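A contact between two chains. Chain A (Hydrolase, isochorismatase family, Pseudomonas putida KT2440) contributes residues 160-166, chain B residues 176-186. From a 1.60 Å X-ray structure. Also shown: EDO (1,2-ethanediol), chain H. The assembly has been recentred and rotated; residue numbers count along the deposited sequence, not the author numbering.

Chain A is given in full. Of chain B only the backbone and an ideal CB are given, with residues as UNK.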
# COMPACT_ATOMS: atom_id res chain seq x y z
N THR A 160 0.18 -13.42 -5.43
CA THR A 160 -0.22 -12.44 -6.41
C THR A 160 -0.07 -13.02 -7.83
O THR A 160 0.02 -14.27 -8.02
CB THR A 160 0.53 -11.13 -6.18
OG1 THR A 160 0.03 -10.13 -7.08
CG2 THR A 160 2.00 -11.30 -6.38
N ARG A 161 -0.16 -12.14 -8.81
CA ARG A 161 -0.02 -12.53 -10.22
C ARG A 161 1.01 -11.67 -10.96
O ARG A 161 1.51 -10.65 -10.45
CB ARG A 161 -1.37 -12.49 -10.88
CG ARG A 161 -1.89 -11.08 -11.17
CD ARG A 161 -3.32 -11.07 -11.70
NE ARG A 161 -3.63 -9.87 -12.51
CZ ARG A 161 -3.81 -8.64 -12.03
NH1 ARG A 161 -3.75 -8.39 -10.72
NH2 ARG A 161 -4.05 -7.66 -12.90
N ASP A 162 1.39 -12.12 -12.16
CA ASP A 162 2.20 -11.32 -13.05
C ASP A 162 1.52 -9.99 -13.30
O ASP A 162 0.32 -9.95 -13.64
CB ASP A 162 2.39 -12.00 -14.42
CG ASP A 162 3.26 -13.26 -14.39
OD1 ASP A 162 3.77 -13.66 -13.36
OD2 ASP A 162 3.42 -13.85 -15.48
N LEU A 163 2.26 -8.90 -13.21
CA LEU A 163 1.70 -7.57 -13.54
C LEU A 163 2.38 -6.87 -14.69
O LEU A 163 3.59 -7.07 -14.95
CB LEU A 163 1.73 -6.62 -12.35
CG LEU A 163 0.99 -7.06 -11.09
CD1 LEU A 163 1.23 -6.08 -9.96
CD2 LEU A 163 -0.46 -7.27 -11.36
N ALA A 164 1.59 -6.09 -15.42
CA ALA A 164 2.12 -5.22 -16.45
C ALA A 164 2.93 -4.08 -15.88
O ALA A 164 2.54 -3.46 -14.93
CB ALA A 164 1.00 -4.67 -17.30
N PHE A 165 4.05 -3.81 -16.53
CA PHE A 165 4.76 -2.55 -16.40
C PHE A 165 4.98 -2.05 -17.84
O PHE A 165 5.83 -2.55 -18.62
CB PHE A 165 6.07 -2.71 -15.62
CG PHE A 165 6.80 -1.45 -15.47
CD1 PHE A 165 6.34 -0.51 -14.57
CD2 PHE A 165 7.84 -1.13 -16.32
CE1 PHE A 165 6.94 0.72 -14.47
CE2 PHE A 165 8.44 0.12 -16.22
CZ PHE A 165 7.98 1.04 -15.29
N LYS A 166 4.15 -1.10 -18.24
CA LYS A 166 4.15 -0.60 -19.61
C LYS A 166 3.93 -1.77 -20.58
O LYS A 166 3.08 -2.60 -20.31
CB LYS A 166 5.38 0.26 -19.90
CG LYS A 166 5.47 1.39 -18.88
CD LYS A 166 6.61 2.35 -19.14
CE LYS A 166 6.84 3.33 -17.98
NZ LYS A 166 5.95 4.54 -18.07
N UNK B 176 10.84 0.38 -6.93
CA UNK B 176 10.07 1.43 -7.55
C UNK B 176 9.27 0.92 -8.74
O UNK B 176 8.05 1.18 -8.84
CB UNK B 176 10.99 2.57 -7.99
N UNK B 177 9.90 0.17 -9.63
CA UNK B 177 9.20 -0.38 -10.79
C UNK B 177 8.06 -1.30 -10.36
O UNK B 177 6.97 -1.24 -10.89
CB UNK B 177 10.18 -1.14 -11.69
N UNK B 178 8.33 -2.19 -9.41
CA UNK B 178 7.27 -3.08 -8.93
C UNK B 178 6.13 -2.27 -8.32
O UNK B 178 4.94 -2.54 -8.59
CB UNK B 178 7.82 -4.07 -7.90
N UNK B 179 6.43 -1.27 -7.49
CA UNK B 179 5.35 -0.50 -6.93
C UNK B 179 4.58 0.29 -8.01
O UNK B 179 3.37 0.47 -7.85
CB UNK B 179 5.90 0.45 -5.87
N UNK B 180 5.23 0.71 -9.08
CA UNK B 180 4.52 1.39 -10.18
C UNK B 180 3.57 0.41 -10.87
O UNK B 180 2.45 0.78 -11.19
CB UNK B 180 5.51 1.97 -11.19
N UNK B 181 4.00 -0.83 -11.05
CA UNK B 181 3.12 -1.87 -11.65
C UNK B 181 1.91 -2.14 -10.72
O UNK B 181 0.71 -2.26 -11.18
CB UNK B 181 3.90 -3.16 -11.89
N UNK B 182 2.18 -2.23 -9.42
CA UNK B 182 1.15 -2.39 -8.38
C UNK B 182 0.12 -1.24 -8.37
O UNK B 182 -1.09 -1.44 -8.36
CB UNK B 182 1.82 -2.48 -7.01
N UNK B 183 0.63 -0.01 -8.38
CA UNK B 183 -0.20 1.19 -8.45
C UNK B 183 -1.06 1.20 -9.69
O UNK B 183 -2.26 1.38 -9.64
CB UNK B 183 0.67 2.45 -8.42
N UNK B 184 -0.45 0.89 -10.84
CA UNK B 184 -1.21 0.88 -12.10
C UNK B 184 -2.30 -0.23 -12.15
O UNK B 184 -3.29 -0.09 -12.82
CB UNK B 184 -0.24 0.70 -13.27
N UNK B 185 -2.14 -1.31 -11.39
CA UNK B 185 -3.12 -2.41 -11.39
C UNK B 185 -4.46 -1.98 -10.82
O UNK B 185 -5.50 -2.40 -11.34
CB UNK B 185 -2.58 -3.60 -10.59
N UNK B 186 -4.43 -1.18 -9.75
CA UNK B 186 -5.62 -0.96 -8.99
C UNK B 186 -5.74 0.31 -8.15
O UNK B 186 -6.72 0.48 -7.40
CB UNK B 186 -5.79 -2.16 -8.06
C1 EDO H . 4.63 -15.95 -5.88
O1 EDO H . 4.34 -17.07 -6.73
C2 EDO H . 3.36 -15.63 -5.10
O2 EDO H . 2.28 -15.23 -5.95

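Phi/psi values near -60/-45 through most of 176-186 and i to i+4 hydrogen bonds, such as the 2.9 Å contact from N of 180 to O of 176, define a helix. It crosses the chain A strand at 111°, with 7.5 Å between axes.

Position 176 has nothing of chain A within 5.5 Å of its ideal CB, so this contact sets no preference; it is His B176.

At 177 CA-to-CB points sideways, and the ideal CB lies 4.7 Å from Phe A165 CE1. A side chain with some length could lie along the ring face, so Gln, Glu, Met, Lys or Arg would suit. The residue is Gln B177: with chi1 and chi2 both t, its CG sits 3.4 Å from the centroid of the Phe A165 ring and 2° off the normal, a CH-pi contact over the face.

Positions 178 and 179 have no chain A atom near their ideal CB, and 178 points away, so many side chains would do. They are Cys B178 and Glu B179.

At 180 CB points toward chain A, 3.8 Å from Phe A165 CE1, at the ring edge. Apolar residues from Ala upward are plausible. Met B180, as selenomethionine, packs its CB there, while the end of its side chain leads away.

Position 181 is the tightest. Its ideal CB is 3.3 Å from Ala A164 O, 4.1 Å from Leu A163 CB and 4.3 Å from Phe A165 CB, which favours a small residue, Ala, Gly or perhaps Ser. Ala B181 occupies it, its methyl meeting both apolar neighbours. A water donates to Ala A164 O (2.7 Å) and Ala B181 O (2.9 Å), joining the two backbones beside this methyl.

At 182 CB points away, yet lies 4.7 Å from Leu A163 CD1, so a branched or longer apolar side chain could still reach it. Val B182, chi1 t, does so through CG2, 4.0 Å from CD1 of Leu A163.

Position 183 is out of reach and unconstrained here; it is Met B183, as selenomethionine. At 184 CB points toward chain A but stays 5.3 Å from Ala A164 O, which leaves the choice broad; it is Ala B184.

At 185 CB points toward chain A, 4.3 Å from Leu A163 CD2 and 4.9 Å from Arg A161 NH2. A guanidinium presenting its edge calls for an acidic residue, Asp at this range or Glu if folded back. Asp B185 answers with a two-pronged salt bridge: Arg A161 NH1 to OD2 and NH2 to OD1, both 2.8 Å, at 157° and 162°.

Position 186 is out of reach, so this contact sets no preference; it is Asn B186.

Chain B, residues 176-186: HQCEMAVMADN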
# COMPACT_ATOMS: atom_id res chain seq x y z
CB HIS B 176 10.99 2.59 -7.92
CG HIS B 176 10.25 3.85 -8.25
ND1 HIS B 176 9.53 4.56 -7.31
CD2 HIS B 176 10.09 4.50 -9.42
CE1 HIS B 176 8.99 5.62 -7.90
NE2 HIS B 176 9.31 5.60 -9.17
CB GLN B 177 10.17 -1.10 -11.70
CG GLN B 177 9.62 -1.33 -13.08
CD GLN B 177 10.68 -1.79 -14.04
OE1 GLN B 177 10.81 -2.96 -14.27
NE2 GLN B 177 11.46 -0.86 -14.55
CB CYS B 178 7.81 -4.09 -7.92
SG CYS B 178 8.86 -5.40 -8.68
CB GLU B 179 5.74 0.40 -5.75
CG GLU B 179 4.54 0.72 -4.80
CD GLU B 179 4.02 -0.45 -3.92
OE1 GLU B 179 4.62 -1.54 -3.91
OE2 GLU B 179 2.96 -0.29 -3.23
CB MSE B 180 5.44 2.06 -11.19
CG MSE B 180 6.28 3.26 -10.71
SE MSE B 180 5.27 4.57 -9.74
CE MSE B 180 5.72 4.06 -7.90
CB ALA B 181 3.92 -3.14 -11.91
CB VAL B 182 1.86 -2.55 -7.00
CG1 VAL B 182 0.90 -2.33 -5.82
CG2 VAL B 182 2.51 -3.90 -6.92
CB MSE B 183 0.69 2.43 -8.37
CG MSE B 183 1.36 2.63 -7.00
SE MSE B 183 0.10 3.28 -5.68
CE MSE B 183 -0.10 1.64 -4.69
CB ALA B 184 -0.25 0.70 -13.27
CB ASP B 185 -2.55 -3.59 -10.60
CG ASP B 185 -3.32 -4.88 -10.79
OD1 ASP B 185 -3.87 -5.06 -11.90
OD2 ASP B 185 -3.38 -5.73 -9.85
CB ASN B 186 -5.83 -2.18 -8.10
CG ASN B 186 -7.27 -2.45 -7.82
OD1 ASN B 186 -8.15 -2.11 -8.62
ND2 ASN B 186 -7.53 -3.05 -6.70
O HOH W 1 0.05 -3.01 -13.89
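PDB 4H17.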